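Acyl-CoA N-acyltransferases (NAT) superfamily protein (Arabidopsis thaliana, PDB 6TH0) binds acetyl-CoA and probably transfers its acetyl group to N-terminal methionines of transmembrane proteins and to protein lysines, as a GNAT-fold acetyltransferase. Local coordinates at residues 81-86 and 128-133; 95-100 and 117-122; 132-137 and 145-150. One frame throughout, in Å; residues are numbered along the deposited sequence.

Interaction 1: 81-86 and 128-133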
# COMPACT_ATOMS: atom_id res chain seq x y z
N ASP A 81 -19.31 -4.14 5.71
CA ASP A 81 -20.34 -5.15 5.48
C ASP A 81 -19.77 -6.56 5.50
O ASP A 81 -20.53 -7.53 5.63
CB ASP A 81 -21.04 -4.92 4.15
CG ASP A 81 -20.09 -5.01 2.96
OD1 ASP A 81 -19.06 -4.32 2.95
OD2 ASP A 81 -20.38 -5.81 2.03
N LEU A 82 -18.45 -6.71 5.37
CA LEU A 82 -17.85 -8.03 5.28
C LEU A 82 -17.39 -8.56 6.63
O LEU A 82 -16.98 -9.73 6.72
CB LEU A 82 -16.65 -7.99 4.34
CG LEU A 82 -16.84 -7.51 2.90
CD1 LEU A 82 -15.49 -7.51 2.22
CD2 LEU A 82 -17.84 -8.39 2.16
N ILE A 83 -17.47 -7.75 7.69
CA ILE A 83 -16.87 -8.04 8.99
C ILE A 83 -17.91 -8.53 9.98
O ILE A 83 -19.02 -7.99 10.05
CB ILE A 83 -16.15 -6.79 9.53
CG1 ILE A 83 -14.98 -6.43 8.62
CG2 ILE A 83 -15.71 -6.97 10.98
CD1 ILE A 83 -14.24 -5.13 8.99
N ARG A 84 -17.58 -9.58 10.72
CA ARG A 84 -18.41 -10.03 11.83
C ARG A 84 -17.92 -9.26 13.05
O ARG A 84 -16.78 -9.45 13.48
CB ARG A 84 -18.31 -11.54 12.04
CG ARG A 84 -19.12 -12.37 11.05
CD ARG A 84 -19.51 -13.72 11.64
NE ARG A 84 -18.36 -14.58 11.88
CZ ARG A 84 -17.73 -14.67 13.05
NH1 ARG A 84 -18.13 -13.95 14.08
NH2 ARG A 84 -16.68 -15.48 13.17
N TYR A 85 -18.78 -8.40 13.59
CA TYR A 85 -18.42 -7.55 14.72
C TYR A 85 -18.73 -8.25 16.03
O TYR A 85 -19.87 -8.61 16.29
CB TYR A 85 -19.16 -6.22 14.65
CG TYR A 85 -18.62 -5.31 13.59
CD1 TYR A 85 -17.46 -4.59 13.82
CD2 TYR A 85 -19.26 -5.17 12.37
CE1 TYR A 85 -16.96 -3.76 12.86
CE2 TYR A 85 -18.77 -4.34 11.41
CZ TYR A 85 -17.61 -3.64 11.66
OH TYR A 85 -17.10 -2.80 10.72
N ASP A 86 -17.73 -8.33 16.89
CA ASP A 86 -17.88 -8.92 18.21
C ASP A 86 -18.05 -7.75 19.18
O ASP A 86 -17.16 -6.91 19.29
CB ASP A 86 -16.66 -9.77 18.57
CG ASP A 86 -16.73 -10.31 19.98
OD1 ASP A 86 -17.79 -10.16 20.63
OD2 ASP A 86 -15.72 -10.89 20.43
N VAL A 128 -6.77 -4.45 17.84
CA VAL A 128 -8.04 -4.74 17.17
C VAL A 128 -7.98 -4.42 15.67
O VAL A 128 -9.01 -4.10 15.06
CB VAL A 128 -9.23 -4.07 17.86
CG1 VAL A 128 -10.53 -4.64 17.30
CG2 VAL A 128 -9.16 -4.32 19.37
N CYS A 129 -6.79 -4.42 15.08
CA CYS A 129 -6.67 -4.25 13.63
C CYS A 129 -7.10 -5.53 12.92
O CYS A 129 -6.50 -6.59 13.11
CB CYS A 129 -5.24 -3.88 13.26
SG CYS A 129 -5.05 -3.52 11.49
N ARG A 130 -8.09 -5.40 12.04
CA ARG A 130 -8.76 -6.57 11.49
C ARG A 130 -8.14 -7.07 10.20
O ARG A 130 -8.48 -8.18 9.75
CB ARG A 130 -10.24 -6.27 11.24
CG ARG A 130 -10.98 -5.83 12.51
CD ARG A 130 -12.44 -5.50 12.22
NE ARG A 130 -13.20 -5.19 13.43
CZ ARG A 130 -13.83 -6.09 14.18
NH1 ARG A 130 -13.79 -7.37 13.85
NH2 ARG A 130 -14.50 -5.71 15.26
N GLY A 131 -7.23 -6.32 9.61
CA GLY A 131 -6.61 -6.77 8.38
C GLY A 131 -6.24 -5.60 7.49
O GLY A 131 -6.13 -4.47 7.94
N VAL A 132 -6.04 -5.93 6.21
CA VAL A 132 -5.54 -5.02 5.19
C VAL A 132 -6.48 -5.08 4.00
O VAL A 132 -6.96 -6.16 3.64
CB VAL A 132 -4.11 -5.41 4.76
CG1 VAL A 132 -3.53 -4.41 3.73
CG2 VAL A 132 -3.20 -5.57 5.99
N TYR A 133 -6.76 -3.92 3.39
CA TYR A 133 -7.51 -3.89 2.14
C TYR A 133 -6.95 -2.79 1.24
O TYR A 133 -6.13 -1.97 1.65
CB TYR A 133 -9.03 -3.74 2.35
CG TYR A 133 -9.58 -2.38 2.75
CD1 TYR A 133 -9.34 -1.83 4.02
CD2 TYR A 133 -10.40 -1.66 1.88
CE1 TYR A 133 -9.87 -0.58 4.38
CE2 TYR A 133 -10.94 -0.42 2.23
CZ TYR A 133 -10.67 0.12 3.48
OH TYR A 133 -11.22 1.35 3.83
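Arg130 reaches out from the start of strand 129-137 to lay its guanidinium against Ile83 and Tyr85 of the loop at 81-86. Its chain runs extended from CG to NE (chi2 179°), which carries the charged end across to the loop. One guanidinium face takes both partners: Ile83 CG2 lies 3.5 Å from Arg130 NH1, and Tyr85 CD1 is 3.5 Å from Arg130 NH2. The tyrosine ring is steeply inclined to the guanidinium, their planes 71° apart, so the two do not stack. Ile83 CG2 also sits 3.8 Å above the plane of the Tyr85 ring, over its centre, and so serves both flat groups. Nearer the backbone of Arg130, Ile83 CD1 packs on Arg130 CD at 3.7 Å. No hydrogen bond crosses this surface contact; Arg130 NE instead donates to the carbonyl of Glu91, and NH2 makes a weak bond to Gly90 O. With alanine in place of the arginine, Ile83 CG2 and the Tyr85 ring would probably lose the flat group they lie against, and the Glu91 carbonyl its donor. The loop between strands 63-73 and 93-102 thus packs against the start of strand 129-137, with Ile83 touching Phe177 of the neighbouring strand 167-177 and Arg130 touching Leu94 of strand 93-102, on its other side.

Interaction 2: 95-100 and 117-122. With ACO (acetyl coenzyme *a), chain C.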
# COMPACT_ATOMS: atom_id res chain seq x y z
N VAL A 95 -6.04 -1.50 7.93
CA VAL A 95 -4.97 -0.83 7.20
C VAL A 95 -5.34 -0.84 5.72
O VAL A 95 -5.67 -1.90 5.17
CB VAL A 95 -3.61 -1.50 7.45
CG1 VAL A 95 -2.52 -0.80 6.65
CG2 VAL A 95 -3.29 -1.48 8.94
N TYR A 96 -5.31 0.33 5.09
CA TYR A 96 -5.64 0.50 3.68
C TYR A 96 -4.37 0.84 2.90
O TYR A 96 -3.80 1.92 3.08
CB TYR A 96 -6.68 1.61 3.50
CG TYR A 96 -7.13 1.84 2.06
CD1 TYR A 96 -8.01 0.95 1.44
CD2 TYR A 96 -6.68 2.94 1.34
CE1 TYR A 96 -8.42 1.15 0.13
CE2 TYR A 96 -7.07 3.15 0.03
CZ TYR A 96 -7.94 2.26 -0.57
OH TYR A 96 -8.34 2.48 -1.87
N ILE A 97 -3.94 -0.06 2.01
CA ILE A 97 -2.77 0.26 1.19
C ILE A 97 -3.18 1.27 0.14
O ILE A 97 -4.16 1.06 -0.60
CB ILE A 97 -2.18 -1.00 0.55
CG1 ILE A 97 -1.51 -1.88 1.61
CG2 ILE A 97 -1.18 -0.60 -0.58
CD1 ILE A 97 -1.22 -3.28 1.14
N LEU A 98 -2.45 2.38 0.09
CA LEU A 98 -2.69 3.47 -0.84
C LEU A 98 -1.85 3.29 -2.11
O LEU A 98 -2.39 3.24 -3.22
CB LEU A 98 -2.32 4.80 -0.20
CG LEU A 98 -3.16 5.22 1.03
CD1 LEU A 98 -2.36 6.18 1.88
CD2 LEU A 98 -4.40 5.91 0.52
N THR A 99 -0.54 3.20 -1.95
CA THR A 99 0.34 3.08 -3.12
C THR A 99 1.40 2.02 -2.87
O THR A 99 1.73 1.68 -1.74
CB THR A 99 1.02 4.41 -3.45
OG1 THR A 99 2.00 4.72 -2.46
CG2 THR A 99 0.00 5.55 -3.55
N LEU A 100 1.92 1.49 -3.98
CA LEU A 100 2.95 0.46 -3.95
C LEU A 100 3.67 0.55 -5.27
O LEU A 100 3.01 0.69 -6.30
CB LEU A 100 2.33 -0.93 -3.77
CG LEU A 100 3.21 -2.14 -4.04
CD1 LEU A 100 4.20 -2.33 -2.90
CD2 LEU A 100 2.36 -3.38 -4.24
N ASN A 117 4.23 -7.59 2.66
CA ASN A 117 4.42 -8.36 3.89
C ASN A 117 4.62 -7.43 5.09
O ASN A 117 4.09 -7.68 6.18
CB ASN A 117 5.62 -9.29 3.71
CG ASN A 117 5.80 -10.23 4.87
OD1 ASN A 117 4.83 -10.80 5.37
ND2 ASN A 117 7.04 -10.40 5.31
N GLU A 118 5.39 -6.35 4.90
CA GLU A 118 5.58 -5.38 5.98
C GLU A 118 4.25 -4.80 6.45
O GLU A 118 4.03 -4.63 7.65
CB GLU A 118 6.50 -4.25 5.51
CG GLU A 118 7.92 -4.68 5.22
CD GLU A 118 8.64 -5.20 6.45
OE1 GLU A 118 8.27 -4.78 7.56
OE2 GLU A 118 9.55 -6.05 6.31
N VAL A 119 3.34 -4.51 5.51
CA VAL A 119 2.05 -3.94 5.89
C VAL A 119 1.22 -4.96 6.66
O VAL A 119 0.59 -4.63 7.68
CB VAL A 119 1.31 -3.44 4.65
CG1 VAL A 119 -0.04 -2.86 5.05
CG2 VAL A 119 2.15 -2.38 3.89
N VAL A 120 1.20 -6.21 6.20
CA VAL A 120 0.44 -7.25 6.89
C VAL A 120 1.02 -7.51 8.27
O VAL A 120 0.29 -7.63 9.26
CB VAL A 120 0.41 -8.54 6.04
CG1 VAL A 120 -0.29 -9.67 6.81
CG2 VAL A 120 -0.23 -8.28 4.70
N LYS A 121 2.35 -7.60 8.36
CA LYS A 121 3.00 -7.78 9.66
C LYS A 121 2.71 -6.62 10.59
O LYS A 121 2.56 -6.80 11.80
CB LYS A 121 4.50 -7.97 9.43
CG LYS A 121 4.87 -9.42 9.10
CD LYS A 121 6.31 -9.60 8.62
CE LYS A 121 7.35 -8.86 9.44
NZ LYS A 121 8.56 -8.62 8.58
N TYR A 122 2.63 -5.40 10.04
CA TYR A 122 2.27 -4.24 10.85
C TYR A 122 0.85 -4.36 11.37
O TYR A 122 0.59 -4.17 12.56
CB TYR A 122 2.45 -2.95 10.04
CG TYR A 122 2.05 -1.72 10.82
CD1 TYR A 122 2.91 -1.17 11.77
CD2 TYR A 122 0.82 -1.10 10.63
CE1 TYR A 122 2.55 -0.05 12.51
CE2 TYR A 122 0.46 0.03 11.36
CZ TYR A 122 1.33 0.54 12.29
OH TYR A 122 1.00 1.66 13.02
N1A ACO C . 13.00 -14.85 -9.83
C2A ACO C . 12.09 -14.68 -10.85
N3A ACO C . 10.86 -14.14 -10.86
C4A ACO C . 10.49 -13.70 -9.60
C5A ACO C . 11.32 -13.80 -8.44
C6A ACO C . 12.58 -14.40 -8.60
N6A ACO C . 13.43 -14.52 -7.53
N7A ACO C . 10.68 -13.27 -7.31
C8A ACO C . 9.49 -12.85 -7.78
N9A ACO C . 9.32 -13.08 -9.14
C1B ACO C . 8.16 -12.77 -9.97
C2B ACO C . 6.76 -13.00 -9.24
O2B ACO C . 6.42 -14.32 -9.28
C3B ACO C . 5.95 -12.13 -10.31
O3B ACO C . 5.90 -12.90 -11.41
P3B ACO C . 4.38 -12.65 -12.40
O7A ACO C . 4.77 -11.30 -12.94
O8A ACO C . 4.40 -13.81 -13.38
O9A ACO C . 3.34 -12.64 -11.30
C4B ACO C . 6.87 -10.88 -10.49
O4B ACO C . 8.25 -11.37 -10.36
C5B ACO C . 6.54 -9.76 -9.49
O5B ACO C . 6.55 -10.22 -8.18
P1A ACO C . 7.42 -9.16 -7.26
O1A ACO C . 8.82 -9.10 -7.74
O2A ACO C . 7.10 -9.46 -5.82
O3A ACO C . 6.82 -7.59 -7.46
P2A ACO C . 7.84 -6.54 -8.09
O4A ACO C . 8.86 -6.08 -7.11
O5A ACO C . 8.23 -6.83 -9.51
O6A ACO C . 6.86 -5.11 -8.24
CBP ACO C . 4.78 -4.06 -8.83
CCP ACO C . 5.55 -5.42 -8.56
CDP ACO C . 4.69 -3.32 -7.52
CEP ACO C . 3.38 -4.35 -9.39
CAP ACO C . 5.65 -3.30 -9.86
OAP ACO C . 5.56 -3.89 -11.16
C9P ACO C . 5.29 -1.83 -10.04
O9P ACO C . 5.87 -0.97 -9.41
N8P ACO C . 4.34 -1.49 -10.98
C7P ACO C . 3.93 -0.06 -11.21
C6P ACO C . 3.23 0.49 -10.01
C5P ACO C . 1.97 -0.29 -9.84
O5P ACO C . 1.28 -0.71 -10.76
N4P ACO C . 1.59 -0.54 -8.54
C3P ACO C . 0.37 -1.33 -8.39
C2P ACO C . -0.32 -0.95 -7.12
S1P ACO C . -1.87 -1.96 -7.00
C ACO C . -2.93 -0.81 -7.87
O ACO C . -3.34 -1.00 -8.99
CH3 ACO C . -3.26 0.42 -7.18
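Val119, on the inner side of helix 111-123, presses one methyl between Val95 and Ile97 of strand 93-102. Strand and helix are the first two elements of a beta-alpha-beta crossover, completed by strand 129-137, at the heart of the GNAT fold. They run nearly antiparallel, with their short axes at 162° and 9.7 Å apart at closest approach. The tight part is purely apolar. Val119 CG1 points away from its own backbone N (chi1 179°), and this methyl alone meets both partners, Val95 CG1 at 3.6 Å and Ile97 CG1 at 3.9 Å. Val132 of the third element and Trp48 of strand 45-52 also touch Val119, closing the core round it.

Towards Tyr122 the packing slackens: Val95 CG2 comes only to the edge of the ring, 4.5 Å from Tyr122 CD2, and the ring's aromatic neighbour is Trp48. On the solvent side of the helix the interactions turn polar and stay within one turn, where Lys121 NZ and Glu118 OE2 form a long salt bridge of 3.6 Å.

Further along the strand, a classic beta bulge sets two residues, Leu98 and Thr99, opposite the single Thr68 of strand 63-73, the distortion that in GNAT enzymes accompanies the opening of the sheet for the cofactor. Beyond it the strand's edge serves acetyl-CoA: the pantetheine N4P donates to Leu100 O at 2.9 Å, with a nearly straight N-H...O angle of 171°.

Interaction 3: 132-137 and 145-150. With ACO (acetyl coenzyme *a), chain C.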
# COMPACT_ATOMS: atom_id res chain seq x y z
N VAL A 132 -6.04 -5.93 6.21
CA VAL A 132 -5.54 -5.02 5.19
C VAL A 132 -6.48 -5.08 4.00
O VAL A 132 -6.96 -6.16 3.64
CB VAL A 132 -4.11 -5.41 4.76
CG1 VAL A 132 -3.53 -4.41 3.73
CG2 VAL A 132 -3.20 -5.57 5.99
N TYR A 133 -6.76 -3.92 3.39
CA TYR A 133 -7.51 -3.89 2.14
C TYR A 133 -6.95 -2.79 1.24
O TYR A 133 -6.13 -1.97 1.65
CB TYR A 133 -9.03 -3.74 2.35
CG TYR A 133 -9.58 -2.38 2.75
CD1 TYR A 133 -9.34 -1.83 4.02
CD2 TYR A 133 -10.40 -1.66 1.88
CE1 TYR A 133 -9.87 -0.58 4.38
CE2 TYR A 133 -10.94 -0.42 2.23
CZ TYR A 133 -10.67 0.12 3.48
OH TYR A 133 -11.22 1.35 3.83
N LEU A 134 -7.35 -2.84 -0.02
CA LEU A 134 -6.85 -1.92 -1.03
C LEU A 134 -7.68 -2.10 -2.29
O LEU A 134 -8.49 -3.02 -2.40
CB LEU A 134 -5.37 -2.16 -1.31
CG LEU A 134 -5.14 -3.51 -2.01
CD1 LEU A 134 -3.92 -3.39 -2.87
CD2 LEU A 134 -4.99 -4.69 -1.03
N HIS A 135 -7.44 -1.22 -3.25
CA HIS A 135 -8.04 -1.31 -4.57
C HIS A 135 -6.93 -1.41 -5.59
O HIS A 135 -5.90 -0.73 -5.48
CB HIS A 135 -8.94 -0.10 -4.86
CG HIS A 135 -10.15 -0.02 -3.98
ND1 HIS A 135 -10.14 0.65 -2.77
CD2 HIS A 135 -11.40 -0.49 -4.14
CE1 HIS A 135 -11.34 0.57 -2.22
NE2 HIS A 135 -12.12 -0.12 -3.04
N VAL A 136 -7.13 -2.28 -6.57
CA VAL A 136 -6.20 -2.49 -7.66
C VAL A 136 -6.88 -2.08 -8.96
O VAL A 136 -8.05 -2.42 -9.18
CB VAL A 136 -5.76 -3.98 -7.72
CG1 VAL A 136 -4.80 -4.23 -8.85
CG2 VAL A 136 -5.17 -4.41 -6.37
N ILE A 137 -6.16 -1.37 -9.82
CA ILE A 137 -6.71 -1.09 -11.14
C ILE A 137 -7.01 -2.42 -11.81
O ILE A 137 -6.17 -3.33 -11.81
CB ILE A 137 -5.72 -0.27 -11.96
CG1 ILE A 137 -5.56 1.13 -11.36
CG2 ILE A 137 -6.17 -0.21 -13.41
CD1 ILE A 137 -4.46 1.95 -12.03
N ARG A 145 -2.12 -10.65 -9.68
CA ARG A 145 -1.39 -11.88 -9.34
C ARG A 145 -0.61 -11.72 -8.04
O ARG A 145 -0.48 -12.68 -7.27
CB ARG A 145 -0.45 -12.27 -10.48
CG ARG A 145 -1.15 -12.64 -11.78
CD ARG A 145 -0.23 -13.34 -12.80
NE ARG A 145 0.94 -12.54 -13.14
CZ ARG A 145 0.99 -11.67 -14.16
NH1 ARG A 145 2.11 -10.99 -14.40
NH2 ARG A 145 -0.07 -11.47 -14.92
N LEU A 146 -0.03 -10.54 -7.81
CA LEU A 146 0.76 -10.30 -6.61
C LEU A 146 -0.09 -10.40 -5.35
O LEU A 146 0.28 -11.06 -4.37
CB LEU A 146 1.42 -8.91 -6.71
CG LEU A 146 2.20 -8.38 -5.50
CD1 LEU A 146 3.36 -9.30 -5.17
CD2 LEU A 146 2.70 -6.95 -5.78
N TYR A 147 -1.22 -9.72 -5.34
CA TYR A 147 -2.02 -9.74 -4.11
C TYR A 147 -2.63 -11.12 -3.89
O TYR A 147 -2.69 -11.60 -2.75
CB TYR A 147 -3.06 -8.62 -4.16
CG TYR A 147 -2.44 -7.28 -3.81
CD1 TYR A 147 -2.09 -6.97 -2.50
CD2 TYR A 147 -2.17 -6.33 -4.79
CE1 TYR A 147 -1.52 -5.77 -2.17
CE2 TYR A 147 -1.59 -5.12 -4.47
CZ TYR A 147 -1.26 -4.85 -3.16
OH TYR A 147 -0.70 -3.64 -2.83
N LYS A 148 -3.06 -11.79 -4.96
CA LYS A 148 -3.52 -13.17 -4.84
C LYS A 148 -2.42 -14.07 -4.27
O LYS A 148 -2.69 -14.93 -3.42
CB LYS A 148 -4.00 -13.68 -6.20
CG LYS A 148 -4.66 -15.03 -6.14
CD LYS A 148 -5.30 -15.39 -7.48
CE LYS A 148 -5.73 -16.85 -7.52
NZ LYS A 148 -4.57 -17.79 -7.43
N ARG A 149 -1.18 -13.86 -4.70
CA ARG A 149 -0.06 -14.66 -4.22
C ARG A 149 0.15 -14.46 -2.73
O ARG A 149 0.58 -15.38 -2.03
CB ARG A 149 1.21 -14.25 -4.96
CG ARG A 149 2.43 -15.12 -4.71
CD ARG A 149 3.60 -14.63 -5.57
NE ARG A 149 3.31 -14.63 -7.00
CZ ARG A 149 3.30 -13.55 -7.77
NH1 ARG A 149 3.56 -12.35 -7.26
NH2 ARG A 149 3.03 -13.66 -9.07
N MET A 150 -0.14 -13.25 -2.24
CA MET A 150 -0.10 -12.90 -0.83
C MET A 150 -1.33 -13.36 -0.06
O MET A 150 -1.48 -12.97 1.11
CB MET A 150 0.07 -11.38 -0.67
CG MET A 150 1.41 -10.85 -1.17
SD MET A 150 2.75 -11.74 -0.38
CE MET A 150 2.54 -11.26 1.33
N1A ACO C . 13.00 -14.85 -9.83
C2A ACO C . 12.09 -14.68 -10.85
N3A ACO C . 10.86 -14.14 -10.86
C4A ACO C . 10.49 -13.70 -9.60
C5A ACO C . 11.32 -13.80 -8.44
C6A ACO C . 12.58 -14.40 -8.60
N6A ACO C . 13.43 -14.52 -7.53
N7A ACO C . 10.68 -13.27 -7.31
C8A ACO C . 9.49 -12.85 -7.78
N9A ACO C . 9.32 -13.08 -9.14
C1B ACO C . 8.16 -12.77 -9.97
C2B ACO C . 6.76 -13.00 -9.24
O2B ACO C . 6.42 -14.32 -9.28
C3B ACO C . 5.95 -12.13 -10.31
O3B ACO C . 5.90 -12.90 -11.41
P3B ACO C . 4.38 -12.65 -12.40
O7A ACO C . 4.77 -11.30 -12.94
O8A ACO C . 4.40 -13.81 -13.38
O9A ACO C . 3.34 -12.64 -11.30
C4B ACO C . 6.87 -10.88 -10.49
O4B ACO C . 8.25 -11.37 -10.36
C5B ACO C . 6.54 -9.76 -9.49
O5B ACO C . 6.55 -10.22 -8.18
P1A ACO C . 7.42 -9.16 -7.26
O1A ACO C . 8.82 -9.10 -7.74
O2A ACO C . 7.10 -9.46 -5.82
O3A ACO C . 6.82 -7.59 -7.46
P2A ACO C . 7.84 -6.54 -8.09
O4A ACO C . 8.86 -6.08 -7.11
O5A ACO C . 8.23 -6.83 -9.51
O6A ACO C . 6.86 -5.11 -8.24
CBP ACO C . 4.78 -4.06 -8.83
CCP ACO C . 5.55 -5.42 -8.56
CDP ACO C . 4.69 -3.32 -7.52
CEP ACO C . 3.38 -4.35 -9.39
CAP ACO C . 5.65 -3.30 -9.86
OAP ACO C . 5.56 -3.89 -11.16
C9P ACO C . 5.29 -1.83 -10.04
O9P ACO C . 5.87 -0.97 -9.41
N8P ACO C . 4.34 -1.49 -10.98
C7P ACO C . 3.93 -0.06 -11.21
C6P ACO C . 3.23 0.49 -10.01
C5P ACO C . 1.97 -0.29 -9.84
O5P ACO C . 1.28 -0.71 -10.76
N4P ACO C . 1.59 -0.54 -8.54
C3P ACO C . 0.37 -1.33 -8.39
C2P ACO C . -0.32 -0.95 -7.12
S1P ACO C . -1.87 -1.96 -7.00
C ACO C . -2.93 -0.81 -7.87
O ACO C . -3.34 -1.00 -8.99
CH3 ACO C . -3.26 0.42 -7.18
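Tyr147 turns one ring face to Leu134, whose CD1 lies over it in a CH-pi arrangement; the two side chains are modelled too close there, so the exact placing of CD1 is doubtful. Leu134 CD2 lies at an ordinary distance, 3.8 Å from Tyr147 CE1. Val136 splits its work between two partners. With CG1 anti to the backbone N (chi1 180°), that methyl reaches the acetyl O of the cofactor at 3.5 Å, while Val136 CG2 meets Tyr147 CD2 obliquely at 3.9 Å. The thioester sulfur S1P lies near the ring plane at the edge, 4.1 Å from Tyr147 CE2. Next along the strand, Ile137 N donates to the acetyl O at 3.0 Å and 162°, which would probably polarise the thioester carbonyl.

This is the GNAT cofactor cleft, where strands 93-102 and 129-137 part and acetyl-CoA fits between them, with helix 141-149 alongside. That helix also grips the 3'-phosphate. The Arg145 chain kinks at its third torsion (chi3 -57°) and brings its edge to the phosphate of acetyl-CoA, NE to the cofactor's O9A at 3.0 Å and NH1 to its O7A at 3.1 Å. Arg149 NH2 also bonds O9A, though the modelled bond is doubtfully short; the Arg149 guanidinium lies between Arg145 O and the ribose O2B of the cofactor, one over each face.

Farther out, Phe152 meets the Tyr147 ring edge-to-face, and Ile97 and Ile116 touch it too. On the other side of the strand, His135 stacks on Phe161 and is fixed at both nitrogens, ND1 by Tyr96 OH and NE2 by Glu78 OE2.

Followed from the N terminus, the chain first meets interaction 1 in the loop at 81-86, and this long loop closes only when strand 129-137 begins. Interaction 2 nests wholly inside it, joining strand 93-102 to helix 111-123. Interaction 3 opens on the strand where interaction 1 ends, sharing Val132 and Tyr133, and closes a short loop at helix 141-149, in series with interaction 2. Strand 129-137 thus carries the surface loop at one end and the cofactor cleft at the other. It pairs with strand 93-102, Tyr133 probably hydrogen-bonding through N to Val95 O and through O to Ile97 N. Interactions 2 and 3 both touch acetyl-CoA; interaction 1 lies away from it.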